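Local coordinates for protein tRNA uridine(34) acetyltransferase (Methanocaldococcus infernus, PDB 6IA8) that acetylates the wobble uridine of tRNAs from acetyl-CoA, using radical S-adenosylmethionine chemistry at a [4Fe-4S] cluster to form 5-carboxymethyluridine, at residues S247-S252 and L491-I496; M472-A477 and L505-V510; V285-C290 and E317-A322. All blocks are in the same frame, centred on the assembly; numbering follows the deposited sequence.

Contact 1 (S247-S252 and L491-I496)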
ATOM      1  N   SER A 247       7.690  -3.694  12.922  1.00 31.37           N
ATOM      2  CA  SER A 247       8.313  -4.768  12.164  1.00 29.88           C
ATOM      3  C   SER A 247       8.747  -4.306  10.776  1.00 30.21           C
ATOM      4  O   SER A 247       9.136  -5.131   9.949  1.00 31.27           O
ATOM      5  CB  SER A 247       7.334  -5.936  12.071  1.00 31.79           C
ATOM      6  OG  SER A 247       6.934  -6.363  13.379  1.00 36.97           O
ATOM      7  N   GLY A 248       8.688  -3.007  10.501  1.00 31.93           N
ATOM      8  CA  GLY A 248       9.187  -2.469   9.246  1.00 40.22           C
ATOM      9  C   GLY A 248       8.236  -2.563   8.072  1.00 38.99           C
ATOM     10  O   GLY A 248       8.643  -2.303   6.934  1.00 29.30           O
ATOM     11  N   LEU A 249       6.988  -2.932   8.294  1.00 30.36           N
ATOM     12  CA  LEU A 249       6.092  -3.161   7.174  1.00 30.84           C
ATOM     13  C   LEU A 249       5.359  -1.871   6.805  1.00 30.07           C
ATOM     14  O   LEU A 249       5.186  -0.969   7.630  1.00 32.17           O
ATOM     15  CB  LEU A 249       5.078  -4.270   7.496  1.00 28.26           C
ATOM     16  CG  LEU A 249       5.715  -5.648   7.548  1.00 31.30           C
ATOM     17  CD1 LEU A 249       4.816  -6.660   8.305  1.00 40.19           C
ATOM     18  CD2 LEU A 249       5.967  -6.210   6.135  1.00 32.95           C
ATOM     19  N   LYS A 250       4.909  -1.808   5.549  1.00 30.59           N
ATOM     20  CA  LYS A 250       3.996  -0.761   5.116  1.00 32.11           C
ATOM     21  C   LYS A 250       2.580  -1.097   5.539  1.00 29.04           C
ATOM     22  O   LYS A 250       2.146  -2.260   5.472  1.00 30.87           O
ATOM     23  CB  LYS A 250       4.051  -0.597   3.601  1.00 32.43           C
ATOM     24  CG  LYS A 250       5.494  -0.101   3.147  1.00 45.71           C
ATOM     25  CD  LYS A 250       5.710  -0.246   1.620  1.00 44.09           C
ATOM     26  CE  LYS A 250       6.358  -1.588   1.288  1.00 79.10           C
ATOM     27  NZ  LYS A 250       7.542  -1.926   2.126  1.00106.12           N
ATOM     28  N   VAL A 251       1.838  -0.056   5.893  1.00 26.31           N
ATOM     29  CA  VAL A 251       0.516  -0.206   6.465  1.00 28.82           C
ATOM     30  C   VAL A 251      -0.466   0.576   5.617  1.00 35.42           C
ATOM     31  O   VAL A 251      -0.336   1.792   5.464  1.00 28.34           O
ATOM     32  CB  VAL A 251       0.468   0.275   7.918  1.00 28.36           C
ATOM     33  CG1 VAL A 251      -0.947   0.177   8.472  1.00 36.04           C
ATOM     34  CG2 VAL A 251       1.459  -0.504   8.778  1.00 32.88           C
ATOM     35  N   SER A 252      -1.466  -0.110   5.114  1.00 31.25           N
ATOM     36  CA  SER A 252      -2.574   0.480   4.384  1.00 30.94           C
ATOM     37  C   SER A 252      -3.883   0.230   5.122  1.00 30.53           C
ATOM     38  O   SER A 252      -4.082  -0.843   5.702  1.00 32.66           O
ATOM     39  CB  SER A 252      -2.658  -0.135   2.962  1.00 34.43           C
ATOM     40  OG  SER A 252      -3.826   0.298   2.309  1.00 46.41           O
ATOM     41  N   LEU A 491      17.948  -1.682   8.990  1.00 32.57           N
ATOM     42  CA  LEU A 491      17.320  -2.846   8.376  1.00 32.05           C
ATOM     43  C   LEU A 491      16.312  -2.399   7.331  1.00 31.08           C
ATOM     44  O   LEU A 491      15.445  -1.572   7.623  1.00 32.86           O
ATOM     45  CB  LEU A 491      16.607  -3.698   9.428  1.00 33.04           C
ATOM     46  CG  LEU A 491      17.456  -4.420  10.460  1.00 44.76           C
ATOM     47  CD1 LEU A 491      16.523  -5.123  11.462  1.00 53.79           C
ATOM     48  CD2 LEU A 491      18.393  -5.388   9.813  1.00 43.78           C
ATOM     49  N   VAL A 492      16.375  -3.001   6.143  1.00 30.11           N
ATOM     50  CA  VAL A 492      15.498  -2.658   5.034  1.00 29.52           C
ATOM     51  C   VAL A 492      14.469  -3.767   4.871  1.00 37.30           C
ATOM     52  O   VAL A 492      14.829  -4.950   4.811  1.00 30.30           O
ATOM     53  CB  VAL A 492      16.291  -2.470   3.733  1.00 32.81           C
ATOM     54  CG1 VAL A 492      15.356  -2.105   2.610  1.00 37.05           C
ATOM     55  CG2 VAL A 492      17.376  -1.438   3.935  1.00 38.17           C
ATOM     56  N   THR A 493      13.193  -3.385   4.835  1.00 34.00           N
ATOM     57  CA  THR A 493      12.127  -4.269   4.368  1.00 40.52           C
ATOM     58  C   THR A 493      12.201  -4.299   2.848  1.00 37.79           C
ATOM     59  O   THR A 493      11.955  -3.290   2.186  1.00 37.46           O
ATOM     60  CB  THR A 493      10.759  -3.783   4.841  1.00 31.76           C
ATOM     61  OG1 THR A 493      10.813  -3.548   6.261  1.00 34.44           O
ATOM     62  CG2 THR A 493       9.699  -4.818   4.526  1.00 35.58           C
ATOM     63  N   SER A 494      12.595  -5.432   2.294  1.00 35.25           N
ATOM     64  CA  SER A 494      12.870  -5.555   0.871  1.00 36.13           C
ATOM     65  C   SER A 494      11.948  -6.598   0.271  1.00 36.01           C
ATOM     66  O   SER A 494      11.788  -7.679   0.841  1.00 37.54           O
ATOM     67  CB  SER A 494      14.329  -5.982   0.637  1.00 35.40           C
ATOM     68  OG  SER A 494      14.597  -6.287  -0.728  1.00 38.04           O
ATOM     69  N   GLY A 495      11.391  -6.303  -0.897  1.00 32.80           N
ATOM     70  CA  GLY A 495      10.742  -7.346  -1.665  1.00 35.75           C
ATOM     71  C   GLY A 495      11.736  -8.426  -2.051  1.00 36.35           C
ATOM     72  O   GLY A 495      12.949  -8.189  -2.141  1.00 36.38           O
ATOM     73  N   ILE A 496      11.213  -9.635  -2.263  1.00 31.71           N
ATOM     74  CA  ILE A 496      12.068 -10.756  -2.648  1.00 39.65           C
ATOM     75  C   ILE A 496      12.926 -10.373  -3.848  1.00 40.85           C
ATOM     76  O   ILE A 496      14.138 -10.622  -3.872  1.00 44.80           O
ATOM     77  CB  ILE A 496      11.211 -12.001  -2.933  1.00 50.27           C
ATOM     78  CG1 ILE A 496      10.474 -12.421  -1.653  1.00 46.56           C
ATOM     79  CG2 ILE A 496      12.066 -13.120  -3.490  1.00 45.55           C
ATOM     80  CD1 ILE A 496       9.229 -13.289  -1.905  1.00 47.84           C
TER
HETATM   81  O   HOH W   1       9.540  -2.617   0.775  1.00 51.75           O

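Contact 2 (M472-A477 and L505-V510). With SO4 (sulfate ion), chain G.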
ATOM      1  N   MET A 472      20.961   8.003  -3.234  1.00 34.85           N
ATOM      2  CA  MET A 472      21.097   9.210  -2.421  1.00 35.85           C
ATOM      3  C   MET A 472      20.131   9.190  -1.233  1.00 39.79           C
ATOM      4  O   MET A 472      20.485   9.616  -0.127  1.00 31.34           O
ATOM      5  CB  MET A 472      20.868  10.450  -3.289  1.00 33.31           C
ATOM      6  CG  MET A 472      22.006  10.774  -4.228  1.00 43.41           C
ATOM      7  SD  MET A 472      21.826  12.408  -4.990  1.00 54.71           S
ATOM      8  CE  MET A 472      20.636  12.058  -6.286  1.00 63.97           C
ATOM      9  N   LEU A 473      18.907   8.704  -1.421  1.00 36.20           N
ATOM     10  CA  LEU A 473      18.002   8.609  -0.280  1.00 37.80           C
ATOM     11  C   LEU A 473      18.523   7.614   0.754  1.00 31.48           C
ATOM     12  O   LEU A 473      18.423   7.857   1.964  1.00 33.71           O
ATOM     13  CB  LEU A 473      16.603   8.216  -0.749  1.00 30.26           C
ATOM     14  CG  LEU A 473      15.804   9.289  -1.499  1.00 34.79           C
ATOM     15  CD1 LEU A 473      14.556   8.726  -2.133  1.00 35.79           C
ATOM     16  CD2 LEU A 473      15.454  10.428  -0.531  1.00 31.72           C
ATOM     17  N   MET A 474      19.073   6.482   0.304  1.00 34.14           N
ATOM     18  CA  MET A 474      19.626   5.512   1.248  1.00 31.00           C
ATOM     19  C   MET A 474      20.802   6.104   2.012  1.00 35.32           C
ATOM     20  O   MET A 474      20.919   5.916   3.233  1.00 30.96           O
ATOM     21  CB  MET A 474      20.052   4.240   0.519  1.00 31.45           C
ATOM     22  CG  MET A 474      18.868   3.449  -0.043  1.00 32.00           C
ATOM     23  SD  MET A 474      17.850   2.701   1.297  1.00 37.07           S
ATOM     24  CE  MET A 474      19.058   1.512   1.886  1.00 36.41           C
ATOM     25  N   LYS A 475      21.683   6.829   1.314  1.00 32.46           N
ATOM     26  CA  LYS A 475      22.820   7.430   2.001  1.00 34.34           C
ATOM     27  C   LYS A 475      22.327   8.406   3.068  1.00 34.98           C
ATOM     28  O   LYS A 475      22.862   8.465   4.187  1.00 34.16           O
ATOM     29  CB  LYS A 475      23.734   8.128   0.987  1.00 36.13           C
ATOM     30  CG  LYS A 475      25.111   8.474   1.546  1.00 46.44           C
ATOM     31  N   GLU A 476      21.320   9.209   2.729  1.00 32.58           N
ATOM     32  CA  GLU A 476      20.808  10.178   3.698  1.00 34.54           C
ATOM     33  C   GLU A 476      20.119   9.472   4.857  1.00 33.62           C
ATOM     34  O   GLU A 476      20.255   9.868   6.021  1.00 34.69           O
ATOM     35  CB  GLU A 476      19.839  11.141   3.027  1.00 35.02           C
ATOM     36  CG  GLU A 476      19.244  12.179   3.961  1.00 37.76           C
ATOM     37  CD  GLU A 476      20.224  13.246   4.375  1.00 51.61           C
ATOM     38  OE1 GLU A 476      19.865  14.052   5.241  1.00 46.94           O
ATOM     39  OE2 GLU A 476      21.356  13.275   3.848  1.00 47.12           O
ATOM     40  N   ALA A 477      19.431   8.375   4.572  1.00 33.17           N
ATOM     41  CA  ALA A 477      18.817   7.611   5.655  1.00 33.90           C
ATOM     42  C   ALA A 477      19.874   7.051   6.605  1.00 33.09           C
ATOM     43  O   ALA A 477      19.713   7.090   7.840  1.00 32.86           O
ATOM     44  CB  ALA A 477      17.961   6.475   5.082  1.00 35.62           C
ATOM     45  N   LEU A 505      24.296  -2.174  -2.527  1.00 47.59           N
ATOM     46  CA  LEU A 505      24.574  -1.067  -1.620  1.00 46.66           C
ATOM     47  C   LEU A 505      25.226  -1.514  -0.315  1.00 49.21           C
ATOM     48  O   LEU A 505      25.263  -0.733   0.643  1.00 57.01           O
ATOM     49  CB  LEU A 505      23.276  -0.306  -1.318  1.00 44.67           C
ATOM     50  CG  LEU A 505      22.495   0.211  -2.526  1.00 44.62           C
ATOM     51  CD1 LEU A 505      21.371   1.096  -2.082  1.00 38.54           C
ATOM     52  CD2 LEU A 505      23.420   0.954  -3.482  1.00 57.50           C
ATOM     53  N   GLY A 506      25.733  -2.742  -0.250  1.00 45.30           N
ATOM     54  CA  GLY A 506      26.444  -3.213   0.922  1.00 46.37           C
ATOM     55  C   GLY A 506      25.597  -3.894   1.977  1.00 47.62           C
ATOM     56  O   GLY A 506      26.107  -4.192   3.062  1.00 50.75           O
ATOM     57  N   TYR A 507      24.325  -4.139   1.710  1.00 42.80           N
ATOM     58  CA  TYR A 507      23.461  -4.799   2.672  1.00 38.61           C
ATOM     59  C   TYR A 507      23.559  -6.310   2.515  1.00 35.80           C
ATOM     60  O   TYR A 507      23.884  -6.828   1.444  1.00 39.40           O
ATOM     61  CB  TYR A 507      22.010  -4.337   2.486  1.00 40.72           C
ATOM     62  CG  TYR A 507      21.763  -2.916   2.961  1.00 40.11           C
ATOM     63  CD1 TYR A 507      22.213  -1.837   2.225  1.00 37.59           C
ATOM     64  CD2 TYR A 507      21.089  -2.659   4.153  1.00 36.92           C
ATOM     65  CE1 TYR A 507      22.010  -0.511   2.671  1.00 35.44           C
ATOM     66  CE2 TYR A 507      20.869  -1.371   4.591  1.00 39.27           C
ATOM     67  CZ  TYR A 507      21.357  -0.298   3.862  1.00 34.10           C
ATOM     68  OH  TYR A 507      21.173   0.987   4.318  1.00 39.55           O
ATOM     69  N   LYS A 508      23.250  -7.011   3.597  1.00 40.65           N
ATOM     70  CA  LYS A 508      23.222  -8.463   3.620  1.00 44.70           C
ATOM     71  C   LYS A 508      21.939  -8.931   4.296  1.00 37.69           C
ATOM     72  O   LYS A 508      21.324  -8.199   5.075  1.00 39.24           O
ATOM     73  CB  LYS A 508      24.429  -9.035   4.380  1.00 44.04           C
ATOM     74  CG  LYS A 508      25.786  -8.687   3.793  1.00 59.36           C
ATOM     75  N   ARG A 509      21.564 -10.184   4.033  1.00 44.44           N
ATOM     76  CA  ARG A 509      20.382 -10.743   4.677  1.00 53.00           C
ATOM     77  C   ARG A 509      20.589 -10.805   6.183  1.00 46.15           C
ATOM     78  O   ARG A 509      21.590 -11.325   6.668  1.00 46.48           O
ATOM     79  CB  ARG A 509      20.068 -12.142   4.143  1.00 53.84           C
ATOM     80  CG  ARG A 509      19.308 -12.169   2.834  1.00117.44           C
ATOM     81  CD  ARG A 509      17.905 -11.610   2.966  1.00136.70           C
ATOM     82  NE  ARG A 509      16.985 -12.478   3.700  1.00124.27           N
ATOM     83  CZ  ARG A 509      16.485 -13.616   3.228  1.00112.11           C
ATOM     84  NH1 ARG A 509      16.830 -14.050   2.025  1.00 95.85           N
ATOM     85  NH2 ARG A 509      15.644 -14.327   3.965  1.00115.32           N
ATOM     86  N   VAL A 510      19.644 -10.252   6.927  1.00 42.40           N
ATOM     87  CA  VAL A 510      19.599 -10.346   8.388  1.00 40.60           C
ATOM     88  C   VAL A 510      18.191 -10.845   8.704  1.00 43.29           C
ATOM     89  O   VAL A 510      17.240 -10.054   8.729  1.00 41.58           O
ATOM     90  CB  VAL A 510      19.872  -9.002   9.073  1.00 43.34           C
ATOM     91  CG1 VAL A 510      19.779  -9.155  10.586  1.00 54.56           C
ATOM     92  CG2 VAL A 510      21.233  -8.471   8.670  1.00 52.94           C
TER
HETATM   93  S   SO4 G 606      23.452 -12.163   1.559  1.00 94.50           S
HETATM   94  O1  SO4 G 606      22.431 -11.125   1.467  1.00 94.71           O
HETATM   95  O2  SO4 G 606      24.678 -11.672   0.941  1.00 85.22           O
HETATM   96  O3  SO4 G 606      22.986 -13.357   0.865  1.00111.49           O
HETATM   97  O4  SO4 G 606      23.710 -12.492   2.955  1.00 99.53           O

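Contact 3 (V285-C290 and E317-A322)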
ATOM      1  N   VAL A 285      -4.069   4.644   2.105  1.00 25.73           N
ATOM      2  CA  VAL A 285      -5.477   4.407   2.397  1.00 25.57           C
ATOM      3  C   VAL A 285      -6.186   4.055   1.103  1.00 28.61           C
ATOM      4  O   VAL A 285      -5.841   4.576   0.042  1.00 32.35           O
ATOM      5  CB  VAL A 285      -6.153   5.624   3.059  1.00 34.42           C
ATOM      6  CG1 VAL A 285      -5.557   5.896   4.463  1.00 36.37           C
ATOM      7  CG2 VAL A 285      -6.047   6.844   2.154  1.00 58.60           C
ATOM      8  N   LYS A 286      -7.179   3.171   1.201  1.00 32.72           N
ATOM      9  CA  LYS A 286      -8.046   2.766   0.098  1.00 33.13           C
ATOM     10  C   LYS A 286      -9.462   3.131   0.521  1.00 34.14           C
ATOM     11  O   LYS A 286      -9.935   2.651   1.560  1.00 31.83           O
ATOM     12  CB  LYS A 286      -7.907   1.268  -0.163  1.00 34.38           C
ATOM     13  CG  LYS A 286      -8.752   0.749  -1.339  1.00 50.55           C
ATOM     14  CD  LYS A 286      -8.741  -0.787  -1.403  1.00 69.56           C
ATOM     15  CE  LYS A 286      -7.789  -1.331  -2.453  1.00117.97           C
ATOM     16  NZ  LYS A 286      -6.375  -1.381  -2.000  1.00153.45           N
ATOM     17  N   ILE A 287     -10.080   4.073  -0.198  1.00 34.86           N
ATOM     18  CA  ILE A 287     -11.332   4.689   0.232  1.00 35.01           C
ATOM     19  C   ILE A 287     -12.419   4.372  -0.783  1.00 36.06           C
ATOM     20  O   ILE A 287     -12.233   4.584  -1.985  1.00 35.69           O
ATOM     21  CB  ILE A 287     -11.200   6.212   0.385  1.00 34.91           C
ATOM     22  CG1 ILE A 287     -10.100   6.565   1.384  1.00 35.75           C
ATOM     23  CG2 ILE A 287     -12.553   6.827   0.842  1.00 36.51           C
ATOM     24  CD1 ILE A 287      -9.677   8.023   1.269  1.00 41.17           C
ATOM     25  N   TYR A 288     -13.570   3.901  -0.307  1.00 33.20           N
ATOM     26  CA  TYR A 288     -14.721   3.817  -1.211  1.00 37.41           C
ATOM     27  C   TYR A 288     -15.988   3.830  -0.376  1.00 37.67           C
ATOM     28  O   TYR A 288     -16.022   3.156   0.659  1.00 38.39           O
ATOM     29  CB  TYR A 288     -14.707   2.566  -2.100  1.00 55.49           C
ATOM     30  CG  TYR A 288     -15.515   2.774  -3.377  1.00 48.23           C
ATOM     31  CD1 TYR A 288     -14.936   3.373  -4.486  1.00 45.87           C
ATOM     32  CD2 TYR A 288     -16.869   2.417  -3.459  1.00 39.91           C
ATOM     33  CE1 TYR A 288     -15.647   3.594  -5.633  1.00 51.27           C
ATOM     34  CE2 TYR A 288     -17.595   2.624  -4.640  1.00 47.53           C
ATOM     35  CZ  TYR A 288     -16.969   3.224  -5.707  1.00 55.05           C
ATOM     36  OH  TYR A 288     -17.645   3.466  -6.874  1.00 49.97           O
ATOM     37  N   PRO A 289     -17.034   4.555  -0.773  1.00 38.40           N
ATOM     38  CA  PRO A 289     -18.236   4.627   0.071  1.00 34.19           C
ATOM     39  C   PRO A 289     -18.864   3.259   0.271  1.00 38.29           C
ATOM     40  O   PRO A 289     -18.758   2.382  -0.579  1.00 39.05           O
ATOM     41  CB  PRO A 289     -19.172   5.558  -0.704  1.00 46.24           C
ATOM     42  CG  PRO A 289     -18.638   5.572  -2.114  1.00 50.02           C
ATOM     43  CD  PRO A 289     -17.143   5.391  -1.977  1.00 46.26           C
ATOM     44  N   CYS A 290     -19.490   3.083   1.432  1.00 37.33           N
ATOM     45  CA  CYS A 290     -20.173   1.846   1.774  1.00 34.44           C
ATOM     46  C   CYS A 290     -21.329   1.624   0.812  1.00 42.71           C
ATOM     47  O   CYS A 290     -22.081   2.555   0.509  1.00 37.65           O
ATOM     48  CB  CYS A 290     -20.667   1.941   3.220  1.00 35.78           C
ATOM     49  SG  CYS A 290     -21.350   0.428   3.855  1.00 44.97           S
ATOM     50  N   GLU A 317     -18.253  14.802  -1.480  1.00 41.27           N
ATOM     51  CA  GLU A 317     -17.931  15.768  -0.438  1.00 48.70           C
ATOM     52  C   GLU A 317     -16.935  15.183   0.547  1.00 36.94           C
ATOM     53  O   GLU A 317     -15.948  15.830   0.899  1.00 35.32           O
ATOM     54  CB  GLU A 317     -19.204  16.208   0.286  1.00 47.14           C
ATOM     55  CG  GLU A 317     -20.142  17.032  -0.570  1.00 75.37           C
ATOM     56  CD  GLU A 317     -21.431  17.374   0.145  1.00 81.23           C
ATOM     57  OE1 GLU A 317     -21.550  17.042   1.341  1.00 71.89           O
ATOM     58  OE2 GLU A 317     -22.327  17.965  -0.496  1.00 82.32           O
ATOM     59  N   VAL A 318     -17.177  13.956   1.018  1.00 35.11           N
ATOM     60  CA  VAL A 318     -16.294  13.356   2.020  1.00 37.78           C
ATOM     61  C   VAL A 318     -14.915  13.055   1.429  1.00 36.44           C
ATOM     62  O   VAL A 318     -13.876  13.338   2.041  1.00 31.53           O
ATOM     63  CB  VAL A 318     -16.944  12.089   2.603  1.00 41.01           C
ATOM     64  CG1 VAL A 318     -15.985  11.383   3.543  1.00 42.86           C
ATOM     65  CG2 VAL A 318     -18.224  12.471   3.340  1.00 38.47           C
ATOM     66  N   ILE A 319     -14.876  12.461   0.239  1.00 33.31           N
ATOM     67  CA  ILE A 319     -13.585  12.051  -0.303  1.00 32.15           C
ATOM     68  C   ILE A 319     -12.775  13.275  -0.697  1.00 33.21           C
ATOM     69  O   ILE A 319     -11.546  13.303  -0.549  1.00 32.83           O
ATOM     70  CB  ILE A 319     -13.778  11.079  -1.482  1.00 35.39           C
ATOM     71  CG1 ILE A 319     -14.404   9.757  -0.979  1.00 39.76           C
ATOM     72  CG2 ILE A 319     -12.441  10.796  -2.148  1.00 38.63           C
ATOM     73  CD1 ILE A 319     -14.819   8.819  -2.095  1.00 45.39           C
ATOM     74  N   SER A 320     -13.449  14.311  -1.194  1.00 32.81           N
ATOM     75  CA  SER A 320     -12.747  15.550  -1.534  1.00 37.35           C
ATOM     76  C   SER A 320     -12.122  16.191  -0.296  1.00 35.00           C
ATOM     77  O   SER A 320     -10.952  16.613  -0.309  1.00 35.01           O
ATOM     78  CB  SER A 320     -13.716  16.518  -2.206  1.00 36.47           C
ATOM     79  OG  SER A 320     -14.062  16.069  -3.512  1.00 47.13           O
ATOM     80  N   TYR A 321     -12.868  16.221   0.805  1.00 32.77           N
ATOM     81  CA  TYR A 321     -12.286  16.667   2.063  1.00 39.76           C
ATOM     82  C   TYR A 321     -11.075  15.821   2.429  1.00 30.14           C
ATOM     83  O   TYR A 321     -10.004  16.347   2.752  1.00 32.91           O
ATOM     84  CB  TYR A 321     -13.331  16.620   3.189  1.00 35.19           C
ATOM     85  CG  TYR A 321     -12.727  16.962   4.530  1.00 30.72           C
ATOM     86  CD1 TYR A 321     -12.478  18.288   4.886  1.00 40.15           C
ATOM     87  CD2 TYR A 321     -12.327  15.961   5.402  1.00 31.58           C
ATOM     88  CE1 TYR A 321     -11.889  18.607   6.099  1.00 38.06           C
ATOM     89  CE2 TYR A 321     -11.731  16.267   6.604  1.00 37.00           C
ATOM     90  CZ  TYR A 321     -11.511  17.581   6.951  1.00 40.86           C
ATOM     91  OH  TYR A 321     -10.904  17.851   8.154  1.00 38.93           O
ATOM     92  N   ALA A 322     -11.240  14.500   2.441  1.00 29.72           N
ATOM     93  CA  ALA A 322     -10.146  13.628   2.839  1.00 30.85           C
ATOM     94  C   ALA A 322      -8.894  13.902   2.021  1.00 30.70           C
ATOM     95  O   ALA A 322      -7.799  14.023   2.580  1.00 33.41           O
ATOM     96  CB  ALA A 322     -10.551  12.163   2.706  1.00 34.38           C
TER

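Contact 1 (S247-S252 and L491-I496)
T493 meets G248 through its hydroxyl: OG1 donates a hydrogen bond of 2.6 Å to G248 O. The bond arrives at a C=O...OG1 angle of 114°, with the donor 45° out of the carbonyl plane, so it comes from above the peptide rather than along a lone pair. With OG1 beside its own backbone N (chi1 -51°), T493 presents the hydroxyl to G248 while CG2 lies anti to that N and faces the side chains of L249 and K250. L249 CD2 and K250 NZ approach this methyl, each at 4.3 Å from T493 CG2. G248 is the C-prime residue of the Schellman motif that ends helix 234-245, its amide bonding to K245 and that of L249 to L244. The contact joins the turn entering a strand of the radical SAM barrel to segment 491-496 of the acetyltransferase (GNAT) domain. G248, at positive phi, has no side chain, and T493 OG1 occupies the side on which a CB would stand. K250 bends at its third and fourth torsions, turning its ammonium toward T493, where a water takes a hydrogen bond from NZ and passes one of 2.9 Å to T493 O. The same NZ also bonds R444 O, on strand 440-448 of the acetyltransferase sheet, so the lysine grips that domain twice, directly and through water. A valine here would probably leave G248 O without its hydroxyl mate in this buried junction. The neighbouring carbonyl of S247 is met by the Y513 hydroxyl of the same sheet.

Contact 2 (M472-A477 and L505-V510)
An apolar helix-to-loop contact within the acetyltransferase domain brings M474 of helix 469-484 against L505 and Y507, which lie on the link between helix 499-504 and strand 508-510. M474 touches both with different parts of its chain. Its CG lies 4.0 Å from L505 CD1, the two side chains crossing at about a right angle. Beyond CG the methionine folds back, with turns near -69° at chi2 and chi3, and this sets CE beside the phenol end of Y507: M474 CE is 3.5 Å from Y507 CZ and 3.3 Å from Y507 OH, approaching the ring at a slant. The phenol oxygen is bonded to E478, one turn further along the helix, which holds the ring end where the methyl meets it. G506 closes helix 499-504 as the C-prime residue of a Schellman motif. Farther on, R509 N gives a sulfate, probably from the crystallisation liquor, a bond of 2.9 Å to its O1; R503 NE binds the same ion. The first turn of M474's helix holds Y469, G470 and R471, which probably bind acetyl-CoA; it starts within the Q/R-x-x-G-x-G/A signature, ending at G470, of GNAT acetyltransferases, where this loop and helix start receive the cofactor pyrophosphate.

Contact 3 (V285-C290 and E317-A322)
I287 and I319 lie alongside each other and point opposite ways, like two chains sliding past. The branch methyl of one meets the middle of the other: I287 CG2 rests 3.9 Å from I319 CG1. On I287 the branch methyl CG2 stands anti to the backbone N, which turns it toward the helix, while CG1 beside that N carries CD1 on past the partner. From this overlap each isoleucine runs to a second neighbour. I319 CD1 reaches P289, crossing the pyrrolidine at about a right angle, with I319 CD1 4.1 Å from P289 CD. I287 CD1 goes the other way, toward the methyl of A322 one turn along the helix, a looser approach of 4.5 Å between I287 CD1 and A322 CB. P289 CD in turn sits 3.3 Å above the plane of the Y288 ring, offset toward its rim, so the proline is placed between the tyrosine and the helix. Strand 284-287 and strand 331-332 are parallel neighbours in the radical SAM sheet, and helix 312-325 lies on the chain between them, the layout of a beta-alpha-beta crossover. F271 of helix 264-276 touches both I287 and A322. Every group that meets here is a hydrocarbon; with no directional bond among them, the strand end and helix are held by the fit of branched side chains and by burial from water.

In the fold
Contacts 1 and 2 are continuous, with centres 14 Å apart: V492 CG2 packs 3.6 Å from Y507 CE2 and 4.0 Å from M474 CE, so strand 489-492 carries the domain junction on into the acetyltransferase core. Contact 3 lies on the other side of the chain's centre, 26 Å from contact 1 and 36 Å from contact 2 between centres, yet it shares the radical SAM sheet with contact 1 through neighbouring strands 250-255 and 284-287. Residues expected by similarity to bind acetyl-CoA border contacts 1 and 2: the side chains of Q445 and K250 come within about 3 Å of each other, those of L446 and M474 within about 4 Å. Contact 3 lies away from these sites.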